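Local coordinates for SCARECROW-LIKE protein 7 (Oryza sativa Japonica Group, PDB 5HYZ), which probably acts as a DNA-binding transcription factor in plant development and abiotic stress resistance, its GRAS domain being the part modelled here, at residues A[322-328]-A[371-375]; A[205-211]-A[225-229]. All blocks are in the same frame, centred on the assembly; numbering follows the deposited sequence.

Contact 1: residues A[322-328]-A[371-375]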
loop_
_atom_site.group_PDB
_atom_site.type_symbol
_atom_site.label_atom_id
_atom_site.label_comp_id
_atom_site.label_asym_id
_atom_site.label_seq_id
_atom_site.Cartn_x
_atom_site.Cartn_y
_atom_site.Cartn_z
ATOM N N GLY A 322 -8.329 -16.954 -30.860
ATOM C CA GLY A 322 -8.721 -15.859 -31.714
ATOM C C GLY A 322 -8.383 -14.489 -31.146
ATOM O O GLY A 322 -8.789 -13.502 -31.728
ATOM N N PHE A 323 -7.672 -14.425 -30.017
ATOM C CA PHE A 323 -7.260 -13.113 -29.459
ATOM C C PHE A 323 -5.940 -12.633 -30.017
ATOM O O PHE A 323 -5.131 -13.450 -30.433
ATOM C CB PHE A 323 -7.127 -13.226 -27.934
ATOM C CG PHE A 323 -8.462 -13.420 -27.240
ATOM C CD1 PHE A 323 -9.340 -12.341 -27.069
ATOM C CD2 PHE A 323 -8.821 -14.691 -26.796
ATOM C CE1 PHE A 323 -10.582 -12.494 -26.401
ATOM C CE2 PHE A 323 -10.075 -14.891 -26.139
ATOM C CZ PHE A 323 -10.960 -13.774 -25.965
ATOM N N GLU A 324 -5.675 -11.336 -29.932
ATOM C CA GLU A 324 -4.390 -10.778 -30.340
ATOM C C GLU A 324 -3.854 -9.929 -29.184
ATOM O O GLU A 324 -4.638 -9.351 -28.430
ATOM C CB GLU A 324 -4.547 -9.924 -31.612
ATOM C CG GLU A 324 -5.190 -8.600 -31.345
ATOM C CD GLU A 324 -5.496 -7.781 -32.590
ATOM O OE1 GLU A 324 -5.358 -8.314 -33.704
ATOM O OE2 GLU A 324 -5.883 -6.600 -32.432
ATOM N N PRO A 325 -2.543 -9.836 -29.065
ATOM C CA PRO A 325 -1.923 -9.030 -28.001
ATOM C C PRO A 325 -2.276 -7.559 -28.129
ATOM O O PRO A 325 -2.440 -7.004 -29.227
ATOM C CB PRO A 325 -0.408 -9.254 -28.192
ATOM C CG PRO A 325 -0.260 -10.352 -29.196
ATOM C CD PRO A 325 -1.550 -10.432 -29.988
ATOM N N VAL A 326 -2.445 -6.921 -26.971
ATOM C CA VAL A 326 -2.669 -5.471 -26.889
ATOM C C VAL A 326 -1.481 -4.890 -26.101
ATOM O O VAL A 326 -1.219 -5.315 -24.975
ATOM C CB VAL A 326 -4.004 -5.165 -26.189
ATOM C CG1 VAL A 326 -4.155 -3.663 -25.963
ATOM C CG2 VAL A 326 -5.176 -5.734 -27.046
ATOM N N PRO A 327 -0.787 -3.873 -26.652
ATOM C CA PRO A 327 0.340 -3.312 -25.852
ATOM C C PRO A 327 -0.101 -2.724 -24.541
ATOM O O PRO A 327 -1.150 -2.105 -24.476
ATOM C CB PRO A 327 0.896 -2.182 -26.737
ATOM C CG PRO A 327 0.427 -2.496 -28.098
ATOM C CD PRO A 327 -0.929 -3.211 -27.963
ATOM N N LEU A 328 0.667 -2.927 -23.473
ATOM C CA LEU A 328 0.274 -2.278 -22.240
ATOM C C LEU A 328 0.662 -0.772 -22.320
ATOM O O LEU A 328 1.473 -0.358 -23.154
ATOM C CB LEU A 328 0.908 -2.955 -21.038
ATOM C CG LEU A 328 0.434 -4.394 -20.816
ATOM C CD1 LEU A 328 1.227 -5.139 -19.690
ATOM C CD2 LEU A 328 -1.077 -4.475 -20.532
ATOM N N VAL A 371 1.380 -10.122 -16.419
ATOM C CA VAL A 371 0.095 -9.544 -16.784
ATOM C C VAL A 371 0.146 -9.221 -18.262
ATOM O O VAL A 371 1.192 -8.802 -18.791
ATOM C CB VAL A 371 -0.195 -8.260 -15.972
ATOM C CG1 VAL A 371 -1.494 -7.563 -16.494
ATOM C CG2 VAL A 371 -0.483 -8.679 -14.487
ATOM N N SER A 372 -0.965 -9.426 -18.967
ATOM C CA SER A 372 -1.050 -9.091 -20.393
ATOM C C SER A 372 -2.488 -8.732 -20.748
ATOM O O SER A 372 -3.422 -9.047 -19.994
ATOM C CB SER A 372 -0.581 -10.269 -21.277
ATOM O OG SER A 372 -1.230 -11.463 -20.871
ATOM N N ALA A 373 -2.646 -8.058 -21.864
ATOM C CA ALA A 373 -3.974 -7.644 -22.350
ATOM C C ALA A 373 -4.173 -8.194 -23.780
ATOM O O ALA A 373 -3.189 -8.294 -24.531
ATOM C CB ALA A 373 -4.084 -6.102 -22.366
ATOM N N TRP A 374 -5.420 -8.510 -24.142
ATOM C CA TRP A 374 -5.748 -9.235 -25.395
ATOM C C TRP A 374 -7.031 -8.680 -25.942
ATOM O O TRP A 374 -7.851 -8.187 -25.167
ATOM C CB TRP A 374 -5.930 -10.755 -25.117
ATOM C CG TRP A 374 -4.711 -11.301 -24.454
ATOM C CD1 TRP A 374 -4.414 -11.299 -23.099
ATOM C CD2 TRP A 374 -3.599 -11.887 -25.115
ATOM N NE1 TRP A 374 -3.169 -11.863 -22.902
ATOM C CE2 TRP A 374 -2.645 -12.218 -24.121
ATOM C CE3 TRP A 374 -3.295 -12.137 -26.473
ATOM C CZ2 TRP A 374 -1.404 -12.806 -24.421
ATOM C CZ3 TRP A 374 -2.001 -12.742 -26.774
ATOM C CH2 TRP A 374 -1.101 -13.063 -25.741
ATOM N N ARG A 375 -7.286 -8.808 -27.241
ATOM C CA ARG A 375 -8.663 -8.531 -27.735
ATOM C C ARG A 375 -9.046 -9.355 -28.991
ATOM O O ARG A 375 -8.058 -9.888 -29.571
ATOM C CB ARG A 375 -8.847 -7.048 -28.054
ATOM C CG ARG A 375 -7.949 -6.514 -29.201
ATOM C CD ARG A 375 -8.396 -5.108 -29.664
ATOM N NE ARG A 375 -8.734 -4.254 -28.517
ATOM C CZ ARG A 375 -8.003 -3.209 -28.100
ATOM N NH1 ARG A 375 -6.892 -2.874 -28.763
ATOM N NH2 ARG A 375 -8.379 -2.497 -27.019
HETATM O O HOH W 1 -8.374 -10.247 -32.199
HETATM O O HOH W 2 -0.347 -7.149 -23.320
#
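The Glu324-Arg375 backbone pair begins an antiparallel edge pairing, in which the two-residue strand 325-326 lies along the end of strand 366-374 in the mixed sheet. The two backbones bond reciprocally, Glu324 N to Arg375 O at 2.8 Å and Arg375 N to Glu324 O at 3.0 Å. Further along, Val326 N hydrogen-bonds to Ala373 O, but from 43° above the carbonyl plane. Instead of a direct return bond, a water accepts from Ala373 N (2.9 Å) and lies beside Val326 O. Ser372, Ala373 and Trp374 spell the signature that names the SAW region, at the C-terminus of the chain. Gly322, with positive phi, is the C-prime residue of the Schellman motif that closes helix 311-320 just before the strand. The Trp374 indole crosses the Pro325 ring obliquely, CZ3 lying 3.8 Å from Pro325 CG, while its NE1 donates to Ser372 OG (2.8 Å). Arg375 bends at chi3 (42°), which folds its guanidinium back over Val326, whose CG2 sits 3.7 Å above one face toward the rim; NH2 bonds to Ala235 O. Leu328 CD2 packs on Ala373 CB.

Contact 2: residues A[205-211]-A[225-229]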
loop_
_atom_site.group_PDB
_atom_site.type_symbol
_atom_site.label_atom_id
_atom_site.label_comp_id
_atom_site.label_asym_id
_atom_site.label_seq_id
_atom_site.Cartn_x
_atom_site.Cartn_y
_atom_site.Cartn_z
ATOM N N VAL A 205 -13.108 -8.255 -19.846
ATOM C CA VAL A 205 -13.091 -9.529 -19.139
ATOM C C VAL A 205 -11.780 -9.665 -18.424
ATOM O O VAL A 205 -10.735 -9.416 -19.018
ATOM C CB VAL A 205 -13.268 -10.741 -20.119
ATOM C CG1 VAL A 205 -13.328 -12.029 -19.328
ATOM C CG2 VAL A 205 -14.617 -10.570 -20.796
ATOM N N ASN A 206 -11.826 -10.091 -17.163
ATOM C CA ASN A 206 -10.643 -10.120 -16.315
ATOM C C ASN A 206 -10.391 -11.570 -15.810
ATOM O O ASN A 206 -11.282 -12.214 -15.236
ATOM C CB ASN A 206 -10.873 -9.138 -15.126
ATOM C CG ASN A 206 -9.674 -8.998 -14.241
ATOM O OD1 ASN A 206 -8.720 -8.291 -14.633
ATOM N ND2 ASN A 206 -9.767 -9.487 -12.971
ATOM N N PHE A 207 -9.202 -12.109 -16.064
ATOM C CA PHE A 207 -8.793 -13.384 -15.509
ATOM C C PHE A 207 -7.547 -13.188 -14.633
ATOM O O PHE A 207 -6.423 -13.290 -15.136
ATOM C CB PHE A 207 -8.397 -14.341 -16.609
ATOM C CG PHE A 207 -9.549 -14.793 -17.490
ATOM C CD1 PHE A 207 -10.419 -15.786 -17.044
ATOM C CD2 PHE A 207 -9.747 -14.221 -18.764
ATOM C CE1 PHE A 207 -11.442 -16.242 -17.869
ATOM C CE2 PHE A 207 -10.784 -14.672 -19.603
ATOM C CZ PHE A 207 -11.627 -15.702 -19.134
HETATM N N MSE A 208 -7.711 -12.934 -13.352
HETATM C CA MSE A 208 -6.502 -12.692 -12.528
HETATM C C MSE A 208 -6.268 -13.917 -11.648
HETATM O O MSE A 208 -7.084 -14.270 -10.745
HETATM C CB MSE A 208 -6.604 -11.439 -11.612
HETATM C CG MSE A 208 -6.981 -10.209 -12.363
HETATM SE SE MSE A 208 -5.045 -9.683 -13.016
HETATM C CE MSE A 208 -4.437 -10.610 -11.115
ATOM N N LEU A 209 -5.176 -14.626 -11.926
ATOM C CA LEU A 209 -4.807 -15.843 -11.177
ATOM C C LEU A 209 -5.989 -16.820 -11.110
ATOM O O LEU A 209 -6.398 -17.253 -10.029
ATOM C CB LEU A 209 -4.325 -15.475 -9.780
ATOM C CG LEU A 209 -3.109 -14.530 -9.767
ATOM C CD1 LEU A 209 -2.610 -14.282 -8.324
ATOM C CD2 LEU A 209 -1.979 -15.110 -10.674
ATOM N N GLN A 210 -6.560 -17.130 -12.262
ATOM C CA GLN A 210 -7.775 -17.911 -12.273
ATOM C C GLN A 210 -7.683 -18.987 -13.331
ATOM O O GLN A 210 -8.054 -20.134 -13.087
ATOM C CB GLN A 210 -8.973 -17.004 -12.570
ATOM C CG GLN A 210 -10.303 -17.807 -12.842
ATOM C CD GLN A 210 -10.723 -18.521 -11.631
ATOM O OE1 GLN A 210 -10.467 -18.069 -10.523
ATOM N NE2 GLN A 210 -11.340 -19.692 -11.811
ATOM N N LEU A 211 -7.210 -18.620 -14.528
ATOM C CA LEU A 211 -7.353 -19.491 -15.668
ATOM C C LEU A 211 -6.481 -20.717 -15.510
ATOM O O LEU A 211 -6.810 -21.793 -16.053
ATOM C CB LEU A 211 -6.999 -18.719 -16.940
ATOM C CG LEU A 211 -7.676 -18.954 -18.247
ATOM C CD1 LEU A 211 -9.226 -19.077 -18.022
ATOM C CD2 LEU A 211 -7.252 -17.835 -19.241
ATOM N N VAL A 225 -13.983 -21.538 -21.706
ATOM C CA VAL A 225 -14.189 -20.216 -21.103
ATOM C C VAL A 225 -13.560 -19.073 -21.963
ATOM O O VAL A 225 -14.095 -17.975 -21.976
ATOM C CB VAL A 225 -13.665 -20.154 -19.623
ATOM C CG1 VAL A 225 -12.216 -19.926 -19.530
ATOM C CG2 VAL A 225 -14.310 -18.940 -18.880
ATOM N N LEU A 226 -12.453 -19.311 -22.655
ATOM C CA LEU A 226 -11.902 -18.272 -23.580
ATOM C C LEU A 226 -12.854 -18.015 -24.734
ATOM O O LEU A 226 -13.039 -16.880 -25.154
ATOM C CB LEU A 226 -10.529 -18.647 -24.119
ATOM C CG LEU A 226 -9.447 -18.628 -23.052
ATOM C CD1 LEU A 226 -8.085 -19.057 -23.622
ATOM C CD2 LEU A 226 -9.337 -17.204 -22.425
ATOM N N ARG A 227 -13.515 -19.060 -25.246
ATOM C CA ARG A 227 -14.544 -18.814 -26.268
ATOM C C ARG A 227 -15.715 -18.056 -25.726
ATOM O O ARG A 227 -16.281 -17.187 -26.387
ATOM C CB ARG A 227 -15.021 -20.166 -26.873
ATOM C CG ARG A 227 -13.938 -20.768 -27.784
ATOM C CD ARG A 227 -14.449 -22.158 -28.237
ATOM N NE ARG A 227 -13.629 -22.742 -29.288
ATOM C CZ ARG A 227 -13.933 -23.923 -29.863
ATOM N NH1 ARG A 227 -15.012 -24.620 -29.441
ATOM N NH2 ARG A 227 -13.168 -24.429 -30.841
ATOM N N LEU A 228 -16.082 -18.366 -24.500
ATOM C CA LEU A 228 -17.143 -17.659 -23.853
ATOM C C LEU A 228 -16.775 -16.180 -23.700
ATOM O O LEU A 228 -17.558 -15.304 -23.986
ATOM C CB LEU A 228 -17.413 -18.312 -22.509
ATOM C CG LEU A 228 -18.433 -17.719 -21.597
ATOM C CD1 LEU A 228 -19.818 -17.773 -22.288
ATOM C CD2 LEU A 228 -18.490 -18.530 -20.298
ATOM N N ALA A 229 -15.556 -15.917 -23.241
ATOM C CA ALA A 229 -15.110 -14.513 -23.133
ATOM C C ALA A 229 -15.155 -13.772 -24.496
ATOM O O ALA A 229 -15.684 -12.644 -24.630
ATOM C CB ALA A 229 -13.693 -14.474 -22.582
#
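Asn206 OD1 takes a hydrogen bond from Gln123 NE2 and pairs with Thr238 OG1, while ND2 bonds to Asp115 OD1; its sequence neighbours Val205 and Phe207 face helix 220-231 instead. That helix is the connection of a beta-alpha-beta unit in the Rossmann-like part of the GRAS domain, leading from strand 202-208 to the parallel strand 236-242. It runs nearly antiparallel to strand 202-208: the axes of segments 205-208 and 225-229 are 150° apart and 10.5 Å at closest approach, and the contact between them is buried and entirely apolar. Met208 turns to helix 89-104. In Phe207, chi1 of -68° sets CG anti to the carbonyl carbon and sends the ring out toward the helix, edge first. The ring edge lies against Val225 CG2, 4.1 Å from CE1, and Ala229 CB, 4.2 Å from CE2. Leu226 CD2 approaches CE2 obliquely, and the Phe207 ring also meets that of Phe116, their planes nearly parallel. Beyond the strand the chain turns back, so that Leu211, first residue of the predicted LXXLL motif, places CD2 4.2 Å above one face of the Phe207 ring, offset toward its rim. That same methyl touches Leu226 CD2 at 3.9 Å. The other branch of Leu211 is pressed harder: its CD1 meets Val225 CG1 at 3.5 Å, tighter than ordinary carbon-carbon packing.

Overall arrangement
The two contacts belong to one mixed sheet, with strand 236-242 as the go-between: it pairs in parallel with strand 202-208 of contact 2 and antiparallel with strand 366-374 of contact 1, to which residues 325-326 add a short antiparallel pairing, as strand 358-363 does further along. Their centres are 12 Å apart, yet they touch directly, Phe323 CE2 of contact 1 lying 3.7 Å from Leu226 O of contact 2. A second tie is a hydrogen bond from Lys230 NZ, on the same helix as Leu226, to Gly322 O. Contact 2 is fully buried, whereas contact 1 is partly open at its Glu324 and Arg375 side. The other subunit of the dimer touches neither contact.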